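Local coordinates for protein alginate lyase A1-II' (Sphingomonas sp. A1, PDB 2CWS) that probably cleaves the polysaccharide alginate as a lyase of polysaccharide lyase family 7, this chain being its alginate lyase domain, at residues A[88-99]-A[217-228]; A[166-174]-A[182-190]. One frame throughout, in Å; residues are numbered along the deposited sequence.

Contact 1. Residues A[88-99]-A[217-228]; sequences THTMKLSGKTVQ and IAKLYSLSVSHS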
loop_
_atom_site.group_PDB
_atom_site.type_symbol
_atom_site.label_atom_id
_atom_site.label_comp_id
_atom_site.label_asym_id
_atom_site.label_seq_id
_atom_site.Cartn_x
_atom_site.Cartn_y
_atom_site.Cartn_z
ATOM N N THR A 88 11.145 -0.648 -15.098
ATOM C CA THR A 88 11.371 -0.889 -13.678
ATOM C C THR A 88 10.662 0.144 -12.842
ATOM O O THR A 88 10.723 1.334 -13.094
ATOM C CB THR A 88 12.887 -0.895 -13.396
ATOM O OG1 THR A 88 13.459 -2.050 -14.007
ATOM C CG2 THR A 88 13.180 -0.965 -11.921
ATOM N N HIS A 89 9.952 -0.365 -11.831
ATOM C CA HIS A 89 9.044 0.417 -11.003
ATOM C C HIS A 89 9.249 -0.029 -9.570
ATOM O O HIS A 89 8.924 -1.206 -9.274
ATOM C CB HIS A 89 7.596 0.108 -11.437
ATOM C CG HIS A 89 7.440 0.274 -12.937
ATOM N ND1 HIS A 89 7.400 1.517 -13.526
ATOM C CD2 HIS A 89 7.450 -0.648 -13.921
ATOM C CE1 HIS A 89 7.310 1.352 -14.842
ATOM N NE2 HIS A 89 7.343 0.040 -15.093
ATOM N N THR A 90 9.795 0.823 -8.702
ATOM C CA THR A 90 10.250 0.365 -7.403
ATOM C C THR A 90 9.786 1.290 -6.293
ATOM O O THR A 90 10.061 2.482 -6.342
ATOM C CB THR A 90 11.792 0.310 -7.366
ATOM O OG1 THR A 90 12.159 -0.588 -8.447
ATOM C CG2 THR A 90 12.277 -0.251 -6.032
ATOM N N MET A 91 9.162 0.721 -5.271
ATOM C CA MET A 91 8.858 1.445 -4.028
ATOM C C MET A 91 9.736 0.904 -2.925
ATOM O O MET A 91 9.859 -0.319 -2.762
ATOM C CB MET A 91 7.369 1.246 -3.705
ATOM C CG MET A 91 7.032 1.869 -2.337
ATOM S SD MET A 91 5.247 1.947 -2.018
ATOM C CE MET A 91 4.900 0.153 -1.934
ATOM N N LYS A 92 10.320 1.800 -2.175
ATOM C CA LYS A 92 11.075 1.463 -0.984
ATOM C C LYS A 92 10.455 2.187 0.199
ATOM O O LYS A 92 10.051 3.340 0.086
ATOM C CB LYS A 92 12.553 1.887 -1.052
ATOM C CG LYS A 92 13.267 1.252 -2.218
ATOM C CD LYS A 92 14.724 1.750 -2.178
ATOM C CE LYS A 92 15.204 1.611 -0.739
ATOM N NZ LYS A 92 16.608 2.017 -0.530
ATOM N N LEU A 93 10.365 1.504 1.334
ATOM C CA LEU A 93 9.880 2.186 2.526
ATOM C C LEU A 93 10.551 1.557 3.731
ATOM O O LEU A 93 11.020 0.406 3.717
ATOM C CB LEU A 93 8.337 2.166 2.615
ATOM C CG LEU A 93 7.661 0.774 2.666
ATOM C CD1 LEU A 93 7.634 0.159 4.070
ATOM C CD2 LEU A 93 6.208 0.957 2.215
ATOM N N SER A 94 10.518 2.300 4.832
ATOM C CA SER A 94 10.873 1.750 6.132
ATOM C C SER A 94 9.750 2.122 7.091
ATOM O O SER A 94 9.228 3.243 6.999
ATOM C CB SER A 94 12.249 2.149 6.672
ATOM O OG SER A 94 12.231 3.517 6.974
ATOM N N GLY A 95 9.356 1.205 7.927
ATOM C CA GLY A 95 8.188 1.468 8.767
ATOM C C GLY A 95 8.008 0.425 9.812
ATOM O O GLY A 95 8.869 -0.460 10.017
ATOM N N LYS A 96 6.885 0.477 10.504
ATOM C CA LYS A 96 6.533 -0.503 11.509
ATOM C C LYS A 96 5.013 -0.486 11.696
ATOM O O LYS A 96 4.360 0.494 11.379
ATOM C CB LYS A 96 7.182 -0.277 12.894
ATOM C CG LYS A 96 6.868 1.101 13.500
ATOM C CD LYS A 96 7.218 1.206 14.970
ATOM C CE LYS A 96 8.714 1.187 15.104
ATOM N NZ LYS A 96 9.105 1.089 16.571
ATOM N N THR A 97 4.515 -1.609 12.210
ATOM C CA THR A 97 3.100 -1.652 12.630
ATOM C C THR A 97 3.110 -1.577 14.128
ATOM O O THR A 97 3.749 -2.383 14.818
ATOM C CB THR A 97 2.440 -2.907 12.057
ATOM O OG1 THR A 97 2.333 -2.758 10.632
ATOM C CG2 THR A 97 1.018 -3.059 12.598
ATOM N N VAL A 98 2.362 -0.600 14.650
ATOM C CA VAL A 98 2.362 -0.272 16.078
ATOM C C VAL A 98 1.232 -0.971 16.813
ATOM O O VAL A 98 1.426 -1.376 17.966
ATOM C CB VAL A 98 2.228 1.264 16.236
ATOM C CG1 VAL A 98 1.990 1.662 17.701
ATOM C CG2 VAL A 98 3.457 1.980 15.642
ATOM N N GLN A 99 0.059 -1.044 16.192
ATOM C CA GLN A 99 -1.138 -1.559 16.854
ATOM C C GLN A 99 -1.985 -2.246 15.774
ATOM O O GLN A 99 -2.098 -1.721 14.658
ATOM C CB GLN A 99 -1.942 -0.404 17.492
ATOM C CG GLN A 99 -3.229 -0.880 18.165
ATOM C CD GLN A 99 -3.954 0.333 18.738
ATOM O OE1 GLN A 99 -3.426 1.012 19.647
ATOM N NE2 GLN A 99 -5.183 0.617 18.304
ATOM N N ILE A 217 -2.622 1.039 13.891
ATOM C CA ILE A 217 -1.657 2.115 13.653
ATOM C C ILE A 217 -0.483 1.529 12.893
ATOM O O ILE A 217 0.113 0.554 13.356
ATOM C CB ILE A 217 -1.142 2.727 14.958
ATOM C CG1 ILE A 217 -2.275 3.335 15.806
ATOM C CG2 ILE A 217 -0.057 3.760 14.669
ATOM C CD1 ILE A 217 -1.851 3.686 17.240
ATOM N N ALA A 218 -0.139 2.161 11.776
ATOM C CA ALA A 218 1.088 1.822 11.051
ATOM C C ALA A 218 1.885 3.107 10.854
ATOM O O ALA A 218 1.298 4.196 10.760
ATOM C CB ALA A 218 0.799 1.197 9.687
ATOM N N LYS A 219 3.214 2.973 10.805
ATOM C CA LYS A 219 4.117 4.078 10.656
ATOM C C LYS A 219 5.066 3.896 9.496
ATOM O O LYS A 219 5.477 2.747 9.201
ATOM C CB LYS A 219 5.010 4.201 11.930
ATOM C CG LYS A 219 4.263 4.820 13.083
ATOM C CD LYS A 219 5.154 4.925 14.341
ATOM C CE LYS A 219 4.500 5.849 15.363
ATOM N NZ LYS A 219 5.376 6.033 16.579
ATOM N N LEU A 220 5.439 5.017 8.890
ATOM C CA LEU A 220 6.519 5.053 7.901
ATOM C C LEU A 220 7.540 6.110 8.347
ATOM O O LEU A 220 7.195 7.202 8.759
ATOM C CB LEU A 220 5.994 5.394 6.509
ATOM C CG LEU A 220 5.063 4.313 5.893
ATOM C CD1 LEU A 220 4.494 4.787 4.580
ATOM C CD2 LEU A 220 5.799 3.005 5.705
ATOM N N TYR A 221 8.827 5.727 8.163
ATOM C CA TYR A 221 9.945 6.640 8.416
ATOM C C TYR A 221 10.595 7.090 7.111
ATOM O O TYR A 221 11.232 8.126 7.074
ATOM C CB TYR A 221 11.031 5.960 9.283
ATOM C CG TYR A 221 10.499 5.623 10.666
ATOM C CD1 TYR A 221 10.020 4.348 10.927
ATOM C CD2 TYR A 221 10.442 6.575 11.665
ATOM C CE1 TYR A 221 9.509 4.014 12.159
ATOM C CE2 TYR A 221 9.925 6.232 12.905
ATOM C CZ TYR A 221 9.467 4.977 13.153
ATOM O OH TYR A 221 8.961 4.601 14.384
ATOM N N SER A 222 10.387 6.339 6.025
ATOM C CA SER A 222 10.890 6.740 4.706
ATOM C C SER A 222 9.968 6.085 3.668
ATOM O O SER A 222 9.400 5.011 3.944
ATOM C CB SER A 222 12.352 6.342 4.514
ATOM O OG SER A 222 12.488 4.955 4.640
ATOM N N LEU A 223 9.860 6.737 2.503
ATOM C CA LEU A 223 8.948 6.234 1.441
ATOM C C LEU A 223 9.367 6.877 0.147
ATOM O O LEU A 223 9.358 8.112 0.049
ATOM C CB LEU A 223 7.501 6.630 1.751
ATOM C CG LEU A 223 6.452 6.267 0.679
ATOM C CD1 LEU A 223 6.350 4.767 0.464
ATOM C CD2 LEU A 223 5.108 6.882 1.052
ATOM N N SER A 224 9.755 6.075 -0.849
ATOM C CA SER A 224 10.155 6.606 -2.119
ATOM C C SER A 224 9.683 5.690 -3.236
ATOM O O SER A 224 9.515 4.496 -3.056
ATOM C CB SER A 224 11.674 6.862 -2.202
ATOM O OG SER A 224 12.356 5.656 -2.118
ATOM N N VAL A 225 9.530 6.282 -4.415
ATOM C CA VAL A 225 9.182 5.558 -5.631
ATOM C C VAL A 225 10.117 6.009 -6.746
ATOM O O VAL A 225 10.369 7.184 -6.901
ATOM C CB VAL A 225 7.721 5.847 -6.018
ATOM C CG1 VAL A 225 7.396 5.236 -7.368
ATOM C CG2 VAL A 225 6.752 5.358 -4.958
ATOM N N SER A 226 10.580 5.015 -7.528
ATOM C CA SER A 226 11.452 5.260 -8.669
ATOM C C SER A 226 10.937 4.481 -9.858
ATOM O O SER A 226 10.740 3.277 -9.798
ATOM C CB SER A 226 12.891 4.820 -8.339
ATOM O OG SER A 226 13.758 4.928 -9.457
ATOM N N HIS A 227 10.788 5.185 -10.992
ATOM C CA HIS A 227 10.405 4.578 -12.260
ATOM C C HIS A 227 11.590 4.764 -13.204
ATOM O O HIS A 227 12.094 5.904 -13.366
ATOM C CB HIS A 227 9.141 5.247 -12.828
ATOM C CG HIS A 227 7.965 4.962 -11.937
ATOM N ND1 HIS A 227 7.383 3.694 -11.935
ATOM C CD2 HIS A 227 7.312 5.741 -11.073
ATOM C CE1 HIS A 227 6.403 3.726 -11.058
ATOM N NE2 HIS A 227 6.296 4.934 -10.526
ATOM N N SER A 228 12.063 3.684 -13.836
ATOM C CA SER A 228 13.282 3.781 -14.635
ATOM C C SER A 228 13.228 2.726 -15.752
ATOM O O SER A 228 12.226 2.012 -15.931
ATOM C CB SER A 228 14.585 3.582 -13.791
ATOM O OG SER A 228 14.578 2.265 -13.156
#

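Contact 2. Residues A[166-174]-A[182-190]; sequences IRVTDGVAY and RSVDFVGKD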
loop_
_atom_site.group_PDB
_atom_site.type_symbol
_atom_site.label_atom_id
_atom_site.label_comp_id
_atom_site.label_asym_id
_atom_site.label_seq_id
_atom_site.Cartn_x
_atom_site.Cartn_y
_atom_site.Cartn_z
ATOM N N ILE A 166 9.330 -3.147 -3.052
ATOM C CA ILE A 166 8.465 -3.863 -3.999
ATOM C C ILE A 166 8.814 -3.333 -5.387
ATOM O O ILE A 166 8.725 -2.114 -5.596
ATOM C CB ILE A 166 6.962 -3.705 -3.743
ATOM C CG1 ILE A 166 6.641 -3.977 -2.271
ATOM C CG2 ILE A 166 6.197 -4.604 -4.676
ATOM C CD1 ILE A 166 5.140 -3.772 -1.952
ATOM N N ARG A 167 9.259 -4.211 -6.265
ATOM C CA ARG A 167 9.719 -3.809 -7.616
ATOM C C ARG A 167 9.027 -4.630 -8.652
ATOM O O ARG A 167 8.936 -5.847 -8.517
ATOM C CB ARG A 167 11.264 -4.006 -7.714
ATOM C CG ARG A 167 11.791 -3.813 -9.127
ATOM C CD ARG A 167 13.321 -3.799 -9.113
ATOM N NE ARG A 167 13.983 -5.046 -8.700
ATOM C CZ ARG A 167 14.467 -5.964 -9.530
ATOM N NH1 ARG A 167 14.323 -5.877 -10.859
ATOM N NH2 ARG A 167 15.091 -7.024 -9.026
ATOM N N VAL A 168 8.606 -3.978 -9.726
ATOM C CA VAL A 168 8.239 -4.676 -10.937
ATOM C C VAL A 168 9.301 -4.359 -11.988
ATOM O O VAL A 168 9.557 -3.172 -12.239
ATOM C CB VAL A 168 6.843 -4.228 -11.473
ATOM C CG1 VAL A 168 6.598 -4.718 -12.896
ATOM C CG2 VAL A 168 5.747 -4.720 -10.529
ATOM N N THR A 169 9.863 -5.372 -12.605
ATOM C CA THR A 169 10.689 -5.189 -13.794
ATOM C C THR A 169 10.168 -6.128 -14.847
ATOM O O THR A 169 10.200 -7.365 -14.663
ATOM C CB THR A 169 12.185 -5.434 -13.526
ATOM O OG1 THR A 169 12.651 -4.415 -12.630
ATOM C CG2 THR A 169 12.989 -5.344 -14.839
ATOM N N ASP A 170 9.670 -5.605 -15.943
ATOM C CA ASP A 170 9.261 -6.421 -17.098
ATOM C C ASP A 170 8.356 -7.577 -16.692
ATOM O O ASP A 170 8.538 -8.750 -17.070
ATOM C CB ASP A 170 10.511 -6.877 -17.868
ATOM C CG ASP A 170 11.288 -5.715 -18.455
ATOM O OD1 ASP A 170 12.533 -5.842 -18.570
ATOM O OD2 ASP A 170 10.636 -4.686 -18.776
ATOM N N GLY A 171 7.326 -7.228 -15.873
ATOM C CA GLY A 171 6.296 -8.247 -15.591
ATOM C C GLY A 171 6.654 -9.257 -14.512
ATOM O O GLY A 171 5.865 -10.216 -14.342
ATOM N N VAL A 172 7.759 -9.039 -13.811
ATOM C CA VAL A 172 8.148 -9.881 -12.673
ATOM C C VAL A 172 8.107 -8.977 -11.438
ATOM O O VAL A 172 8.599 -7.849 -11.483
ATOM C CB VAL A 172 9.556 -10.477 -12.859
ATOM C CG1 VAL A 172 9.891 -11.381 -11.676
ATOM C CG2 VAL A 172 9.616 -11.226 -14.198
ATOM N N ALA A 173 7.473 -9.477 -10.392
ATOM C CA ALA A 173 7.421 -8.777 -9.100
ATOM C C ALA A 173 8.510 -9.328 -8.189
ATOM O O ALA A 173 8.605 -10.555 -8.003
ATOM C CB ALA A 173 6.073 -8.962 -8.429
ATOM N N TYR A 174 9.279 -8.433 -7.602
ATOM C CA TYR A 174 10.315 -8.734 -6.628
ATOM C C TYR A 174 9.869 -8.104 -5.314
ATOM O O TYR A 174 9.683 -6.888 -5.247
ATOM C CB TYR A 174 11.684 -8.175 -7.064
ATOM C CG TYR A 174 12.102 -8.730 -8.408
ATOM C CD1 TYR A 174 11.658 -8.152 -9.597
ATOM C CD2 TYR A 174 12.937 -9.844 -8.471
ATOM C CE1 TYR A 174 12.027 -8.657 -10.840
ATOM C CE2 TYR A 174 13.319 -10.366 -9.699
ATOM C CZ TYR A 174 12.867 -9.760 -10.855
ATOM O OH TYR A 174 13.232 -10.295 -12.102
ATOM N N ARG A 182 12.113 -12.156 -2.770
ATOM C CA ARG A 182 11.459 -13.270 -3.456
ATOM C C ARG A 182 10.888 -12.748 -4.781
ATOM O O ARG A 182 10.651 -11.535 -4.901
ATOM C CB ARG A 182 10.268 -13.804 -2.611
ATOM C CG ARG A 182 10.581 -13.908 -1.133
ATOM C CD ARG A 182 11.591 -15.006 -0.752
ATOM N NE ARG A 182 11.933 -14.903 0.701
ATOM C CZ ARG A 182 11.110 -15.284 1.684
ATOM N NH1 ARG A 182 11.485 -15.089 2.946
ATOM N NH2 ARG A 182 9.923 -15.852 1.442
ATOM N N SER A 183 10.596 -13.611 -5.742
ATOM C CA SER A 183 10.035 -13.102 -7.002
ATOM C C SER A 183 8.898 -13.984 -7.473
ATOM O O SER A 183 8.844 -15.194 -7.203
ATOM C CB SER A 183 11.119 -13.006 -8.099
ATOM O OG SER A 183 11.525 -14.325 -8.540
ATOM N N VAL A 184 8.009 -13.345 -8.217
ATOM C CA VAL A 184 6.871 -13.994 -8.890
ATOM C C VAL A 184 6.725 -13.398 -10.282
ATOM O O VAL A 184 6.591 -12.182 -10.422
ATOM C CB VAL A 184 5.578 -13.783 -8.094
ATOM C CG1 VAL A 184 4.376 -14.413 -8.826
ATOM C CG2 VAL A 184 5.691 -14.341 -6.672
ATOM N N ASP A 185 6.734 -14.246 -11.314
ATOM C CA ASP A 185 6.596 -13.770 -12.689
ATOM C C ASP A 185 5.095 -13.717 -13.004
ATOM O O ASP A 185 4.504 -14.659 -13.443
ATOM C CB ASP A 185 7.404 -14.660 -13.618
ATOM C CG ASP A 185 7.288 -14.223 -15.064
ATOM O OD1 ASP A 185 6.583 -13.250 -15.347
ATOM O OD2 ASP A 185 7.975 -14.901 -15.887
ATOM N N PHE A 186 4.488 -12.552 -12.745
ATOM C CA PHE A 186 3.051 -12.451 -12.869
ATOM C C PHE A 186 2.619 -12.388 -14.327
ATOM O O PHE A 186 1.661 -13.074 -14.686
ATOM C CB PHE A 186 2.476 -11.281 -12.015
ATOM C CG PHE A 186 2.963 -9.883 -12.374
ATOM C CD1 PHE A 186 2.220 -9.070 -13.207
ATOM C CD2 PHE A 186 4.147 -9.379 -11.818
ATOM C CE1 PHE A 186 2.618 -7.782 -13.503
ATOM C CE2 PHE A 186 4.565 -8.111 -12.138
ATOM C CZ PHE A 186 3.798 -7.275 -12.957
ATOM N N VAL A 187 3.321 -11.647 -15.192
ATOM C CA VAL A 187 2.940 -11.740 -16.592
ATOM C C VAL A 187 3.130 -13.161 -17.130
ATOM O O VAL A 187 2.335 -13.589 -17.990
ATOM C CB VAL A 187 3.743 -10.678 -17.387
ATOM C CG1 VAL A 187 3.778 -10.966 -18.861
ATOM C CG2 VAL A 187 3.191 -9.264 -17.089
ATOM N N GLY A 188 4.148 -13.885 -16.641
ATOM C CA GLY A 188 4.330 -15.266 -17.080
ATOM C C GLY A 188 3.201 -16.154 -16.609
ATOM O O GLY A 188 2.913 -17.195 -17.262
ATOM N N LYS A 189 2.544 -15.844 -15.507
ATOM C CA LYS A 189 1.367 -16.612 -15.055
ATOM C C LYS A 189 0.140 -16.295 -15.877
ATOM O O LYS A 189 -0.591 -17.226 -16.252
ATOM C CB LYS A 189 1.082 -16.330 -13.588
ATOM C CG LYS A 189 -0.100 -17.101 -13.033
ATOM C CD LYS A 189 0.021 -18.611 -13.118
ATOM C CE LYS A 189 -1.133 -19.334 -12.426
ATOM N NZ LYS A 189 -0.776 -20.835 -12.637
ATOM N N ASP A 190 -0.068 -15.016 -16.198
ATOM C CA ASP A 190 -1.220 -14.579 -16.961
ATOM C C ASP A 190 -0.829 -13.384 -17.783
ATOM O O ASP A 190 -0.647 -12.267 -17.282
ATOM C CB ASP A 190 -2.350 -14.246 -15.998
ATOM C CG ASP A 190 -3.590 -13.705 -16.700
ATOM O OD1 ASP A 190 -4.472 -13.175 -15.971
ATOM O OD2 ASP A 190 -3.706 -13.844 -17.917
HETATM O O HOH W 1 7.493 -11.442 -17.292
#

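Contact 1. Residues A[88-99]-A[217-228]
His89 and His227 meet ring edge to ring edge, ND1 to ND1, in a 2.7 Å hydrogen bond that is nearly straight (168°); either nitrogen could be the donor. The ring planes stand at 55° and neither lies over the other. At the far nitrogens, His89 NE2 bonds to Gln86 O and His227 NE2 to Glu72, so both rings are fixed in rotation, and Trp83 stacks on His89. Farther along the same side, Leu223 CD1 sits 3.9 Å from Met91 SD, and Leu93 CD1 meets Leu220 CD2 at 3.8 Å. The opposite face is mostly polar: in one conformer of Ser94, its OG and Ser222 OG share a hydrogen bond of 2.8 Å. Tyr221, its CG turned away from the carbonyl carbon (chi1 -64°), packs beside Gly95 with Lys96 CG at its ring edge in one conformer of that lysine, and its OH bonds to Asp46. With an alanine here the hydroxyl is lost, and Asp46 would probably be held by Lys219 alone of the two residues, with a gap opened beside Gly95 and the Lys96 chain. Lys219 reaches Asp44 and Asp46 in salt bridges, its CD resting 3.6 Å from Val98 CG2. Antiparallel backbone bonds set this register, which slips at two classic beta bulges. At one, Tyr221 N donates to Ser94 O at 2.8 Å while Ser222 N adds a weak bond; at the other, Ile217 O accepts from both Val98 N and Gln99 N. Strand 88-99 also bonds to strand 162-169, and strand 49-54 flanks 215-228 within the same antiparallel sheet. Beneath the face carrying Met91, Thr97 and Ala218 lies strand 106-114 of the second sheet, as expected for the beta-sandwich jelly roll of this concanavalin-like family.

Contact 2. Residues A[166-174]-A[182-190]
Phe186 holds its CG between the backbone N and the carbonyl carbon (chi1 61°), which swings the ring back over the turn at Gly171. Asp185 has CG opposite its backbone N instead (chi1 179°), bringing OD1 toward the first turn of helix 186-189. Gly171 O lies 3.1 Å above the Phe186 ring plane, offset toward the rim, and Gly171 CA makes a CH-pi contact with that face. The same oxygen accepts from Val187 N at 3.0 Å in its carbonyl plane. At the ring edge stand Val168 CG1, 3.8 Å from Phe186 CZ, and Ala173 N. Val168 and Ala173 belong to a beta hairpin closed by a type I' turn from Thr169 to Val172; strand 172-177 then forms a second hairpin with strand 180-185, where Ala173 and Val184 exchange two backbone bonds. Asp185 is the N-cap of the short helix: OD1 accepts from Gly188 N at 2.8 Å, from above the carboxylate plane, and from a water that also donates to Asp170 O. On the hairpin's other face Tyr174 CD2 packs 3.7 Å from Ser183 CB, while the Arg167 guanidinium lies over the Tyr174 ring and donates to Thr169 OG1.

Overall arrangement
After several earlier strands, among them 41-43 and 49-54 of the same sheet, the chain reaches 88-99, whose partner in contact 1 comes only with residues 217-228 near the C-terminal end. The long loop closed by that pairing contains all of contact 2, a local closure made when 182-190 returns beside 166-174. Both belong to one seven-stranded sheet: 215-228, 88-99, 162-169, 172-177 and 180-185 follow one another across it, with 180-185 at its margin within this chain. Strands 88-99 and 162-169 join the two contacts directly, through His89 O with Val168 N and probably through the hydroxyls of Thr88 and Thr169. Contact 1 thus ties distant chain parts in the sheet's middle, and contact 2 its hairpin margin.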